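Local coordinates for protein LbpB B-lobe (Moraxella bovis, PDB 3UAQ) that probably binds lactoferrin, as the N-lobe of a bacterial surface lipoprotein that would take part in acquiring iron from the host, at residues Thr250-Thr255 with Tyr267-Asp272; Ala171-His176 with Phe240-Asp245; Ser204-Asp209 with Pro298-Lys303; Gln233-Ala238 with Ser254-Ala259; Trp125-Leu130 with Tyr229-Gly234. One frame throughout, in Å; residues are numbered along the deposited sequence.

Interaction 1 of 5, residues Thr250-Thr255 with Tyr267-Asp272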
# COMPACT_ATOMS: atom_id res chain seq x y z
N THR A 250 -26.88 -10.61 1.36
CA THR A 250 -26.83 -10.48 2.82
C THR A 250 -25.41 -10.37 3.34
O THR A 250 -24.45 -10.48 2.58
CB THR A 250 -27.50 -11.67 3.52
OG1 THR A 250 -27.61 -12.76 2.61
CG2 THR A 250 -28.87 -11.28 4.02
N GLY A 251 -25.27 -10.16 4.64
CA GLY A 251 -23.96 -10.10 5.24
C GLY A 251 -23.88 -9.36 6.56
O GLY A 251 -24.85 -8.75 7.01
N THR A 252 -22.70 -9.41 7.17
CA THR A 252 -22.50 -8.83 8.48
C THR A 252 -21.15 -8.13 8.57
O THR A 252 -20.14 -8.64 8.07
CB THR A 252 -22.58 -9.92 9.56
OG1 THR A 252 -23.79 -10.67 9.39
CG2 THR A 252 -22.54 -9.31 10.97
N LEU A 253 -21.14 -6.95 9.19
CA LEU A 253 -19.91 -6.21 9.44
C LEU A 253 -19.67 -6.17 10.94
O LEU A 253 -20.53 -5.73 11.71
CB LEU A 253 -20.02 -4.78 8.91
CG LEU A 253 -20.87 -4.59 7.66
CD1 LEU A 253 -21.12 -3.10 7.40
CD2 LEU A 253 -20.22 -5.27 6.47
N SER A 254 -18.50 -6.62 11.37
CA SER A 254 -18.17 -6.69 12.78
C SER A 254 -16.86 -5.98 13.07
O SER A 254 -16.13 -5.62 12.15
CB SER A 254 -18.11 -8.15 13.25
OG SER A 254 -18.07 -9.05 12.15
N THR A 255 -16.58 -5.78 14.35
CA THR A 255 -15.35 -5.12 14.75
C THR A 255 -14.55 -6.00 15.70
O THR A 255 -15.11 -6.59 16.63
CB THR A 255 -15.62 -3.77 15.44
OG1 THR A 255 -16.40 -2.94 14.58
CG2 THR A 255 -14.30 -3.07 15.78
N TYR A 267 -14.95 -10.50 18.33
CA TYR A 267 -15.65 -9.72 17.31
C TYR A 267 -17.08 -9.36 17.72
O TYR A 267 -17.83 -10.22 18.21
CB TYR A 267 -15.64 -10.45 15.97
CG TYR A 267 -14.35 -10.26 15.19
CD1 TYR A 267 -13.24 -11.06 15.45
CD2 TYR A 267 -14.24 -9.29 14.21
CE1 TYR A 267 -12.06 -10.89 14.75
CE2 TYR A 267 -13.07 -9.12 13.50
CZ TYR A 267 -11.98 -9.92 13.77
OH TYR A 267 -10.81 -9.75 13.06
N VAL A 268 -17.44 -8.10 17.54
CA VAL A 268 -18.79 -7.64 17.84
C VAL A 268 -19.51 -7.20 16.57
O VAL A 268 -19.00 -6.35 15.83
CB VAL A 268 -18.79 -6.50 18.86
CG1 VAL A 268 -17.61 -5.58 18.61
CG2 VAL A 268 -20.09 -5.73 18.79
N ASP A 269 -20.68 -7.78 16.31
CA ASP A 269 -21.44 -7.43 15.12
C ASP A 269 -22.05 -6.03 15.25
O ASP A 269 -22.74 -5.72 16.23
CB ASP A 269 -22.53 -8.47 14.83
CG ASP A 269 -21.95 -9.83 14.49
OD1 ASP A 269 -20.74 -9.90 14.18
OD2 ASP A 269 -22.70 -10.83 14.52
N ARG A 270 -21.77 -5.18 14.27
CA ARG A 270 -22.28 -3.81 14.25
C ARG A 270 -23.49 -3.70 13.33
O ARG A 270 -24.49 -3.09 13.69
CB ARG A 270 -21.20 -2.84 13.78
CG ARG A 270 -19.94 -2.83 14.64
CD ARG A 270 -20.17 -2.12 15.97
NE ARG A 270 -18.91 -1.70 16.58
CZ ARG A 270 -18.75 -1.47 17.88
NH1 ARG A 270 -19.77 -1.62 18.71
NH2 ARG A 270 -17.56 -1.09 18.35
N TYR A 271 -23.37 -4.30 12.15
CA TYR A 271 -24.40 -4.17 11.12
C TYR A 271 -24.65 -5.47 10.38
O TYR A 271 -23.72 -6.15 9.94
CB TYR A 271 -23.99 -3.10 10.09
CG TYR A 271 -23.97 -1.68 10.62
CD1 TYR A 271 -22.79 -1.10 11.06
CD2 TYR A 271 -25.14 -0.93 10.68
CE1 TYR A 271 -22.77 0.20 11.54
CE2 TYR A 271 -25.13 0.37 11.17
CZ TYR A 271 -23.94 0.93 11.60
OH TYR A 271 -23.94 2.22 12.08
N ASP A 272 -25.93 -5.83 10.25
CA ASP A 272 -26.34 -6.83 9.28
C ASP A 272 -26.65 -6.12 7.97
O ASP A 272 -26.89 -4.91 7.96
CB ASP A 272 -27.57 -7.59 9.77
CG ASP A 272 -27.21 -8.87 10.50
OD1 ASP A 272 -26.15 -9.46 10.19
OD2 ASP A 272 -27.99 -9.28 11.39
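Leu253 and Tyr271 pair across two antiparallel barrel strands, and their backbone bonds carry the contact. Leu253 N donates to Tyr271 O (2.8 Å), while Leu253 O accepts from both Arg270 N (2.9 Å) and Tyr271 N (3.2 Å), two consecutive amides gripping one carbonyl: a classic beta bulge. Beyond it, Thr255 and Val268 exchange two further backbone bonds.

Among the polar side chains, Thr252 and Asp272 run alongside each other in the same direction. With OG1 anti to its carbonyl carbon (chi1 -51°), Thr252 OG1 donates to Asp272 OD1 at 2.8 Å; OD2 of the same carboxylate forms a salt bridge with Lys289. Arg270 NE makes a weak bond to Thr255 OG1 (3.4 Å), but its NH2 is paired more firmly with Glu223.

Apolar contact is slight: Leu253 CD1 packs on Tyr271 CB at 3.9 Å, on the buried face shared with Thr255. The hairpin is thus held chiefly by main-chain bonds, while Arg270 and Asp272 each reach an opposite charge beyond it, which probably offsets their own.

Interaction 2 of 5, residues Ala171-His176 with Phe240-Asp245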
# COMPACT_ATOMS: atom_id res chain seq x y z
N ALA A 171 -22.82 -17.47 -4.11
CA ALA A 171 -21.41 -17.30 -3.75
C ALA A 171 -21.23 -16.64 -2.38
O ALA A 171 -22.15 -15.99 -1.88
CB ALA A 171 -20.67 -16.51 -4.83
N ASN A 172 -20.05 -16.81 -1.79
CA ASN A 172 -19.74 -16.20 -0.51
C ASN A 172 -18.55 -15.25 -0.59
O ASN A 172 -17.54 -15.56 -1.24
CB ASN A 172 -19.48 -17.26 0.56
CG ASN A 172 -20.76 -17.83 1.14
OD1 ASN A 172 -21.86 -17.42 0.76
ND2 ASN A 172 -20.62 -18.78 2.05
N TYR A 173 -18.67 -14.10 0.06
CA TYR A 173 -17.61 -13.11 0.04
C TYR A 173 -17.10 -12.84 1.45
O TYR A 173 -17.83 -13.00 2.43
CB TYR A 173 -18.11 -11.81 -0.58
CG TYR A 173 -18.57 -11.92 -2.02
CD1 TYR A 173 -17.76 -11.50 -3.06
CD2 TYR A 173 -19.82 -12.42 -2.32
CE1 TYR A 173 -18.18 -11.59 -4.38
CE2 TYR A 173 -20.26 -12.51 -3.63
CZ TYR A 173 -19.44 -12.10 -4.66
OH TYR A 173 -19.88 -12.19 -5.96
N THR A 174 -15.85 -12.41 1.52
CA THR A 174 -15.28 -11.91 2.76
C THR A 174 -14.33 -10.75 2.46
O THR A 174 -13.68 -10.72 1.41
CB THR A 174 -14.58 -13.04 3.56
OG1 THR A 174 -13.67 -12.46 4.51
CG2 THR A 174 -13.81 -13.97 2.64
N GLY A 175 -14.28 -9.79 3.37
CA GLY A 175 -13.46 -8.61 3.20
C GLY A 175 -13.54 -7.69 4.40
O GLY A 175 -13.40 -8.13 5.55
N HIS A 176 -13.77 -6.41 4.15
CA HIS A 176 -13.73 -5.43 5.22
C HIS A 176 -14.68 -4.27 4.99
O HIS A 176 -15.35 -4.19 3.95
CB HIS A 176 -12.32 -4.89 5.36
CG HIS A 176 -11.99 -3.83 4.35
ND1 HIS A 176 -11.93 -4.09 2.99
CD2 HIS A 176 -11.73 -2.51 4.49
CE1 HIS A 176 -11.63 -2.98 2.35
NE2 HIS A 176 -11.50 -2.00 3.23
N PHE A 240 -20.17 -11.56 3.39
CA PHE A 240 -21.33 -11.42 2.51
C PHE A 240 -21.79 -12.76 1.95
O PHE A 240 -20.98 -13.67 1.74
CB PHE A 240 -21.02 -10.48 1.34
CG PHE A 240 -20.45 -9.16 1.77
CD1 PHE A 240 -19.07 -8.98 1.85
CD2 PHE A 240 -21.28 -8.10 2.10
CE1 PHE A 240 -18.53 -7.76 2.25
CE2 PHE A 240 -20.75 -6.88 2.49
CZ PHE A 240 -19.37 -6.71 2.57
N LYS A 241 -23.09 -12.87 1.72
CA LYS A 241 -23.65 -14.01 0.99
C LYS A 241 -24.47 -13.50 -0.18
O LYS A 241 -25.41 -12.72 0.00
CB LYS A 241 -24.50 -14.90 1.90
CG LYS A 241 -25.09 -16.09 1.17
CD LYS A 241 -24.64 -17.43 1.78
CE LYS A 241 -25.64 -17.91 2.81
NZ LYS A 241 -27.03 -17.80 2.24
N ALA A 242 -24.10 -13.93 -1.38
CA ALA A 242 -24.79 -13.53 -2.59
C ALA A 242 -25.62 -14.68 -3.17
O ALA A 242 -25.08 -15.71 -3.58
CB ALA A 242 -23.81 -13.01 -3.63
N ASP A 243 -26.94 -14.50 -3.18
CA ASP A 243 -27.83 -15.44 -3.83
C ASP A 243 -28.32 -14.82 -5.14
O ASP A 243 -29.28 -14.03 -5.14
CB ASP A 243 -29.02 -15.78 -2.93
CG ASP A 243 -29.80 -16.99 -3.40
OD1 ASP A 243 -29.65 -17.38 -4.58
OD2 ASP A 243 -30.57 -17.56 -2.60
N PHE A 244 -27.65 -15.16 -6.24
CA PHE A 244 -27.99 -14.61 -7.55
C PHE A 244 -29.29 -15.19 -8.09
O PHE A 244 -29.89 -14.65 -9.02
CB PHE A 244 -26.85 -14.85 -8.55
CG PHE A 244 -25.53 -14.29 -8.11
CD1 PHE A 244 -25.33 -12.91 -8.06
CD2 PHE A 244 -24.49 -15.13 -7.75
CE1 PHE A 244 -24.11 -12.40 -7.65
CE2 PHE A 244 -23.26 -14.62 -7.35
CZ PHE A 244 -23.07 -13.25 -7.30
N ASP A 245 -29.72 -16.29 -7.49
CA ASP A 245 -30.99 -16.90 -7.88
C ASP A 245 -32.16 -16.21 -7.19
O ASP A 245 -33.13 -15.82 -7.85
CB ASP A 245 -30.98 -18.40 -7.55
CG ASP A 245 -29.93 -19.16 -8.33
OD1 ASP A 245 -29.40 -18.60 -9.32
OD2 ASP A 245 -29.64 -20.32 -7.96
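Tyr173 and Phe240 form one of the hydrogen-bonded pairs that join strand 170-184 to strand 236-243, neighbouring antiparallel staves of the beta barrel. Tyr173 N donates to Phe240 O at 2.9 Å, and Phe240 N returns a bond to Tyr173 O. Ala171 and Ala242 make the second such pair, with Ala171 N bonded to Ala242 O (2.9 Å) and Ala242 N to Ala171 O.

Tyr173, Phe240 and both alanines point to the same face of the sheet. Tyr173 and Phe240 meet at their CB atoms (3.7 Å), before the rings diverge. Tyr173 CG lies anti to its carbonyl carbon (chi1 -61°), and the ring brings its CE2 edge up to the methyl Ala242 CB (3.6 Å). Farther out, Tyr173 OH reaches tip to tip toward Phe244 CZ at 3.6 Å, lying in the plane of the phenyl ring at its edge, while Ala171 CB sits 4.1 Å from Phe244 CE2. The hydroxyl is hydrogen-bonded to Ala318 O, and Leu321 touches both Tyr173 and Phe240. The arrangement is that of two adjacent antiparallel strands of the barrel, with their aromatic face packed on strand 320-326.

Interaction 3 of 5, residues Ser204-Asp209 with Pro298-Lys303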
# COMPACT_ATOMS: atom_id res chain seq x y z
N SER A 204 -12.89 7.32 24.09
CA SER A 204 -12.41 6.39 25.11
C SER A 204 -13.62 5.59 25.51
O SER A 204 -13.61 4.36 25.46
CB SER A 204 -11.83 7.12 26.31
OG SER A 204 -10.49 7.51 26.05
N GLY A 205 -14.68 6.30 25.90
CA GLY A 205 -15.97 5.66 26.11
C GLY A 205 -16.35 4.95 24.84
O GLY A 205 -17.03 3.93 24.87
N TYR A 206 -15.88 5.49 23.72
CA TYR A 206 -16.19 4.93 22.41
C TYR A 206 -15.08 4.03 21.88
O TYR A 206 -15.18 3.52 20.76
CB TYR A 206 -16.47 6.05 21.41
CG TYR A 206 -17.83 6.70 21.59
CD1 TYR A 206 -17.98 7.84 22.38
CD2 TYR A 206 -18.96 6.19 20.97
CE1 TYR A 206 -19.22 8.44 22.55
CE2 TYR A 206 -20.20 6.79 21.13
CZ TYR A 206 -20.33 7.91 21.92
OH TYR A 206 -21.57 8.51 22.08
N LYS A 207 -14.03 3.84 22.68
CA LYS A 207 -12.85 3.08 22.26
C LYS A 207 -12.20 3.69 21.02
O LYS A 207 -11.67 2.97 20.16
CB LYS A 207 -13.18 1.60 22.02
CG LYS A 207 -14.00 0.93 23.11
CD LYS A 207 -13.41 1.16 24.49
CE LYS A 207 -14.40 0.79 25.59
NZ LYS A 207 -13.98 1.29 26.93
N MET A 208 -12.26 5.01 20.92
CA MET A 208 -11.61 5.75 19.84
C MET A 208 -10.41 6.50 20.39
O MET A 208 -10.35 6.81 21.58
CB MET A 208 -12.59 6.74 19.20
CG MET A 208 -13.67 6.09 18.34
SD MET A 208 -13.03 5.56 16.73
CE MET A 208 -14.39 4.56 16.14
N ASP A 209 -9.45 6.80 19.52
CA ASP A 209 -8.36 7.67 19.93
C ASP A 209 -8.93 9.02 20.29
O ASP A 209 -10.01 9.38 19.83
CB ASP A 209 -7.32 7.80 18.81
CG ASP A 209 -6.53 6.53 18.61
OD1 ASP A 209 -5.73 6.17 19.50
OD2 ASP A 209 -6.70 5.89 17.55
N PRO A 298 -22.05 3.47 25.44
CA PRO A 298 -22.11 4.39 24.31
C PRO A 298 -21.95 3.64 23.00
O PRO A 298 -21.22 2.65 22.95
CB PRO A 298 -20.90 5.30 24.54
CG PRO A 298 -19.94 4.46 25.30
CD PRO A 298 -20.77 3.56 26.18
N ASN A 299 -22.62 4.11 21.95
CA ASN A 299 -22.64 3.38 20.69
C ASN A 299 -22.87 4.30 19.49
O ASN A 299 -23.94 4.90 19.36
CB ASN A 299 -23.74 2.32 20.74
CG ASN A 299 -23.67 1.32 19.58
OD1 ASN A 299 -23.13 1.62 18.53
ND2 ASN A 299 -24.21 0.13 19.78
N PHE A 300 -21.85 4.42 18.64
CA PHE A 300 -21.94 5.19 17.40
C PHE A 300 -22.92 4.57 16.42
O PHE A 300 -23.43 5.25 15.52
CB PHE A 300 -20.58 5.23 16.72
CG PHE A 300 -19.61 6.19 17.35
CD1 PHE A 300 -20.00 7.47 17.72
CD2 PHE A 300 -18.28 5.82 17.56
CE1 PHE A 300 -19.10 8.35 18.30
CE2 PHE A 300 -17.38 6.70 18.13
CZ PHE A 300 -17.79 7.97 18.50
N PHE A 301 -23.20 3.28 16.59
CA PHE A 301 -23.84 2.47 15.56
C PHE A 301 -25.24 1.98 15.96
O PHE A 301 -25.54 0.79 15.87
CB PHE A 301 -22.93 1.28 15.25
CG PHE A 301 -21.47 1.64 15.26
CD1 PHE A 301 -20.90 2.29 14.18
CD2 PHE A 301 -20.67 1.35 16.36
CE1 PHE A 301 -19.55 2.65 14.17
CE2 PHE A 301 -19.32 1.70 16.37
CZ PHE A 301 -18.76 2.35 15.27
N ASN A 302 -26.08 2.93 16.37
CA ASN A 302 -27.43 2.61 16.85
C ASN A 302 -28.54 2.86 15.83
O ASN A 302 -29.70 2.58 16.10
CB ASN A 302 -27.72 3.40 18.13
CG ASN A 302 -27.35 4.87 18.02
OD1 ASN A 302 -26.48 5.24 17.22
ND2 ASN A 302 -27.99 5.71 18.81
N LYS A 303 -28.19 3.39 14.66
CA LYS A 303 -29.19 3.66 13.63
C LYS A 303 -28.95 2.84 12.38
O LYS A 303 -27.80 2.62 11.98
CB LYS A 303 -29.20 5.15 13.26
CG LYS A 303 -29.44 6.09 14.42
CD LYS A 303 -30.73 5.75 15.15
CE LYS A 303 -31.00 6.76 16.26
NZ LYS A 303 -32.02 6.27 17.23
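Chi1 of -75° at Tyr206 and of -77° at Phe300 sets each CG anti to its own carbonyl carbon, and the two rings come together as an offset stack joining two barrel loops. Their centroids are 3.9 Å apart and their planes lie within 15° of parallel. Tyr206 CD2 sits over the centre of the Phe300 ring, whereas Phe300 CZ is displaced toward the rim of the tyrosine.

The opposite face of Tyr206 is covered by Pro298, whose CB makes a CH-pi contact 3.9 Å from the ring centroid and comes nearest to Tyr206 CZ. The tyrosine is therefore sandwiched between a proline and a phenylalanine two residues apart in the same loop. Its own loop is shaped by a type I beta turn from Ser204 to Lys207, closed by Lys207 N bonding to Ser204 O at 2.9 Å. On the other loop an Asx turn fixes the backbone beside the stack, with Phe301 N donating to Asn299 OD1 (2.6 Å).

Contact between the two loops is otherwise mainly apolar and largely buried. Phe200 meets the Tyr206 ring from outside the pair, and Phe179 of strand 170-184 touches Met208 and meets the Phe301 ring edge-to-face. Met208 adds an edge contact: its CG lies in the plane of the Phe300 ring, 3.8 Å from Phe300 CE2.

Interaction 4 of 5, residues Gln233-Ala238 with Ser254-Ala259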
# COMPACT_ATOMS: atom_id res chain seq x y z
N GLN A 233 -5.55 -0.93 10.82
CA GLN A 233 -6.21 -1.65 9.74
C GLN A 233 -6.50 -3.10 10.11
O GLN A 233 -5.81 -3.69 10.94
CB GLN A 233 -5.37 -1.61 8.46
CG GLN A 233 -5.34 -0.26 7.76
CD GLN A 233 -4.69 -0.34 6.39
OE1 GLN A 233 -5.12 -1.11 5.53
NE2 GLN A 233 -3.65 0.46 6.18
N GLY A 234 -7.52 -3.67 9.47
CA GLY A 234 -7.82 -5.09 9.63
C GLY A 234 -8.58 -5.42 10.89
O GLY A 234 -8.66 -6.59 11.28
N ASN A 235 -9.15 -4.41 11.54
CA ASN A 235 -9.96 -4.65 12.73
C ASN A 235 -11.46 -4.57 12.42
O ASN A 235 -12.30 -4.68 13.33
CB ASN A 235 -9.60 -3.67 13.84
CG ASN A 235 -8.10 -3.58 14.07
OD1 ASN A 235 -7.46 -4.54 14.50
ND2 ASN A 235 -7.54 -2.41 13.79
N HIS A 236 -11.78 -4.39 11.14
CA HIS A 236 -13.18 -4.30 10.73
C HIS A 236 -13.52 -5.32 9.65
O HIS A 236 -13.10 -5.20 8.49
CB HIS A 236 -13.52 -2.87 10.32
CG HIS A 236 -13.21 -1.86 11.38
ND1 HIS A 236 -11.95 -1.34 11.56
CD2 HIS A 236 -13.98 -1.33 12.36
CE1 HIS A 236 -11.96 -0.50 12.58
NE2 HIS A 236 -13.18 -0.48 13.09
N ARG A 237 -14.26 -6.35 10.06
CA ARG A 237 -14.49 -7.50 9.20
C ARG A 237 -15.81 -7.39 8.45
O ARG A 237 -16.81 -6.94 9.01
CB ARG A 237 -14.47 -8.79 10.03
CG ARG A 237 -14.73 -10.05 9.22
CD ARG A 237 -14.48 -11.30 10.04
NE ARG A 237 -13.75 -12.30 9.27
CZ ARG A 237 -14.24 -13.50 8.95
NH1 ARG A 237 -15.45 -13.86 9.35
NH2 ARG A 237 -13.50 -14.35 8.24
N ALA A 238 -15.81 -7.81 7.19
CA ALA A 238 -17.03 -7.83 6.38
C ALA A 238 -17.25 -9.23 5.84
O ALA A 238 -16.31 -9.88 5.38
CB ALA A 238 -16.94 -6.82 5.24
N SER A 254 -18.50 -6.62 11.37
CA SER A 254 -18.17 -6.69 12.78
C SER A 254 -16.86 -5.98 13.07
O SER A 254 -16.13 -5.62 12.15
CB SER A 254 -18.11 -8.15 13.25
OG SER A 254 -18.07 -9.05 12.15
N THR A 255 -16.58 -5.78 14.35
CA THR A 255 -15.35 -5.12 14.75
C THR A 255 -14.55 -6.00 15.70
O THR A 255 -15.11 -6.59 16.63
CB THR A 255 -15.62 -3.77 15.44
OG1 THR A 255 -16.40 -2.94 14.58
CG2 THR A 255 -14.30 -3.07 15.78
N LYS A 256 -13.25 -6.09 15.44
CA LYS A 256 -12.35 -6.77 16.35
C LYS A 256 -12.04 -5.89 17.56
O LYS A 256 -11.48 -4.80 17.42
CB LYS A 256 -11.04 -7.16 15.64
CG LYS A 256 -9.82 -7.12 16.54
CD LYS A 256 -8.64 -7.88 15.95
CE LYS A 256 -8.39 -7.50 14.51
NZ LYS A 256 -6.95 -7.66 14.13
N GLN A 257 -12.43 -6.36 18.74
CA GLN A 257 -11.98 -5.81 20.00
C GLN A 257 -10.93 -6.74 20.60
O GLN A 257 -11.04 -7.96 20.49
CB GLN A 257 -13.14 -5.67 20.99
CG GLN A 257 -14.51 -5.56 20.35
CD GLN A 257 -15.19 -4.25 20.68
OE1 GLN A 257 -15.66 -3.54 19.79
NE2 GLN A 257 -15.23 -3.90 21.96
N LYS A 258 -9.91 -6.15 21.22
CA LYS A 258 -8.95 -6.88 22.02
C LYS A 258 -8.34 -5.87 22.97
O LYS A 258 -7.66 -4.92 22.55
CB LYS A 258 -7.86 -7.51 21.14
CG LYS A 258 -6.64 -7.99 21.92
CD LYS A 258 -5.45 -8.26 21.00
CE LYS A 258 -4.19 -8.62 21.78
NZ LYS A 258 -4.22 -9.99 22.38
N ALA A 259 -8.59 -6.05 24.26
CA ALA A 259 -8.29 -5.03 25.26
C ALA A 259 -6.80 -4.91 25.61
O ALA A 259 -6.20 -3.85 25.45
CB ALA A 259 -9.10 -5.25 26.51
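Residues 236-238 and 254-257 run antiparallel, with short strand axes 4.8 Å apart and N-to-C directions at 145°. Arg237 and Ser254 form the hydrogen-bonded pair: Arg237 N donates to Ser254 O and Ser254 N to Arg237 O, both at 2.9 Å. Just before the first strand, in the loop, Asn235 O accepts from Lys256 N at 2.7 Å and extends the pairing past the non-hydrogen-bonded pair of His236 and Thr255.

Side chains add looser contacts. The His236 ring lies alongside Thr255, its CD2 3.7 Å from OG1 and 3.9 Å from CG2, while NE2 is hydrogen-bonded to Glu223. Lys256 folds back over the loop, its chain bent at chi3 (49°), so that CE approaches Asn235 OD1 at 3.1 Å and Gly234 O at 3.4 Å. Asn235 OD1 is itself hydrogen-bonded to Gln228 NE2, and Ser254 O takes a further bond from Trp177 NE1. This is the open end of an antiparallel beta hairpin, two adjacent strands of the barrel wall.

Interaction 5 of 5, residues Trp125-Leu130 with Tyr229-Gly234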
# COMPACT_ATOMS: atom_id res chain seq x y z
N TRP A 125 -9.94 4.63 3.30
CA TRP A 125 -9.75 6.04 3.62
C TRP A 125 -8.39 6.53 3.15
O TRP A 125 -7.57 5.76 2.65
CB TRP A 125 -9.88 6.26 5.12
CG TRP A 125 -9.20 5.20 5.95
CD1 TRP A 125 -9.79 4.14 6.56
CD2 TRP A 125 -7.80 5.12 6.25
NE1 TRP A 125 -8.85 3.39 7.24
CE2 TRP A 125 -7.62 3.97 7.06
CE3 TRP A 125 -6.69 5.90 5.93
CZ2 TRP A 125 -6.37 3.59 7.54
CZ3 TRP A 125 -5.45 5.52 6.41
CH2 TRP A 125 -5.30 4.37 7.20
N ILE A 126 -8.17 7.83 3.31
CA ILE A 126 -6.89 8.44 3.02
C ILE A 126 -6.89 9.82 3.65
O ILE A 126 -7.82 10.59 3.43
CB ILE A 126 -6.66 8.55 1.51
CG1 ILE A 126 -5.45 9.43 1.20
CG2 ILE A 126 -7.91 9.09 0.83
CD1 ILE A 126 -5.02 9.35 -0.25
N PHE A 127 -5.86 10.13 4.43
CA PHE A 127 -5.84 11.39 5.20
C PHE A 127 -4.44 11.92 5.52
O PHE A 127 -3.44 11.18 5.50
CB PHE A 127 -6.60 11.21 6.51
CG PHE A 127 -5.85 10.40 7.53
CD1 PHE A 127 -5.09 11.02 8.51
CD2 PHE A 127 -5.90 9.02 7.51
CE1 PHE A 127 -4.39 10.27 9.46
CE2 PHE A 127 -5.20 8.26 8.45
CZ PHE A 127 -4.45 8.89 9.43
N THR A 128 -4.37 13.22 5.81
CA THR A 128 -3.20 13.83 6.42
C THR A 128 -3.68 14.50 7.69
O THR A 128 -4.86 14.89 7.78
CB THR A 128 -2.56 14.91 5.55
OG1 THR A 128 -2.97 14.75 4.19
CG2 THR A 128 -1.04 14.83 5.64
N GLY A 129 -2.79 14.67 8.65
CA GLY A 129 -3.20 14.94 10.02
C GLY A 129 -3.20 13.56 10.64
O GLY A 129 -2.22 12.81 10.49
N LEU A 130 -4.24 13.22 11.39
CA LEU A 130 -5.23 14.15 11.89
C LEU A 130 -5.06 14.05 13.39
O LEU A 130 -5.77 13.28 14.07
CB LEU A 130 -6.64 13.70 11.50
CG LEU A 130 -7.11 14.06 10.09
CD1 LEU A 130 -8.04 13.00 9.50
CD2 LEU A 130 -7.78 15.42 10.13
N TYR A 229 -1.04 1.02 16.58
CA TYR A 229 -1.01 2.47 16.76
C TYR A 229 -1.63 3.18 15.57
O TYR A 229 -2.30 2.55 14.73
CB TYR A 229 0.44 2.97 16.92
CG TYR A 229 1.28 2.16 17.88
CD1 TYR A 229 1.34 2.48 19.23
CD2 TYR A 229 2.00 1.06 17.44
CE1 TYR A 229 2.11 1.74 20.11
CE2 TYR A 229 2.77 0.31 18.31
CZ TYR A 229 2.82 0.65 19.65
OH TYR A 229 3.59 -0.10 20.51
N ALA A 230 -1.42 4.49 15.52
CA ALA A 230 -1.56 5.25 14.29
C ALA A 230 -2.92 5.05 13.65
O ALA A 230 -3.90 4.81 14.36
CB ALA A 230 -0.45 4.84 13.31
N PRO A 231 -3.00 5.21 12.32
CA PRO A 231 -4.13 4.65 11.57
C PRO A 231 -4.02 3.13 11.57
O PRO A 231 -3.01 2.57 11.13
CB PRO A 231 -3.91 5.20 10.14
CG PRO A 231 -2.49 5.66 10.10
CD PRO A 231 -2.20 6.14 11.49
N ARG A 232 -5.05 2.47 12.09
CA ARG A 232 -5.05 1.01 12.21
C ARG A 232 -5.81 0.35 11.05
O ARG A 232 -6.63 0.99 10.39
CB ARG A 232 -5.69 0.60 13.54
CG ARG A 232 -5.10 1.30 14.75
CD ARG A 232 -5.90 0.97 16.00
NE ARG A 232 -5.29 1.52 17.21
CZ ARG A 232 -5.47 2.76 17.63
NH1 ARG A 232 -6.24 3.59 16.93
NH2 ARG A 232 -4.88 3.19 18.74
N GLN A 233 -5.55 -0.93 10.82
CA GLN A 233 -6.21 -1.65 9.74
C GLN A 233 -6.50 -3.10 10.11
O GLN A 233 -5.81 -3.69 10.94
CB GLN A 233 -5.37 -1.61 8.46
CG GLN A 233 -5.34 -0.26 7.76
CD GLN A 233 -4.69 -0.34 6.39
OE1 GLN A 233 -5.12 -1.11 5.53
NE2 GLN A 233 -3.65 0.46 6.18
N GLY A 234 -7.52 -3.67 9.47
CA GLY A 234 -7.82 -5.09 9.63
C GLY A 234 -8.58 -5.42 10.89
O GLY A 234 -8.66 -6.59 11.28
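Pro231 packs against two aromatic side chains, Trp125 and Phe127, and this is the tight part of the contact. Pro231 CB lies 3.4 Å from Trp125 CH2 and 3.7 Å from Phe127 CE2, and Pro231 CG reaches Phe127 CZ at 3.8 Å. The indole and the proline cross at about a right angle, whereas the phenyl ring receives CB at its edge, in plane.

Toward Gln233 the packing is looser. Gln233 CG stays 4.0 Å from Trp125 CZ2, and Arg232 O lies at the indole edge, 3.9 Å from the same atom. Gln233 is partly exposed, with its OE1 bonded to Asp115 N; Arg232 turns its guanidinium to Asp209. No polar bond links the two segments.

Phe221 stacks on Phe127 and also meets Trp125, and Tyr112 of strand 112-113 touches Pro231 and both aromatic residues. The contact thus sets the handle-domain strand 121-128, whose Ile126 rests on helix 95-105, against the barrel-domain loop leading into strand 236-243.

From the N terminus, interaction 5 comes first, closing a long loop from handle strand 121-128 to the segment before strand 236-243, and so tying handle to barrel. Interaction 2 opens inside that loop and closes beyond it, so the two cross. Interaction 3, opening at 204-209, crosses both and closes at 298-303; it encloses interactions 4 and 1. Interaction 4 starts where interaction 5 ends, crosses interaction 2, and shares Ser254 and Thr255 with interaction 1, which opens after interaction 2 has closed. Interactions 2, 4 and 1 together join four successive staves, 170-184, 236-243, 248-257 and 266-278. A salt bridge from Asp209 to Arg232 connects interactions 3 and 5.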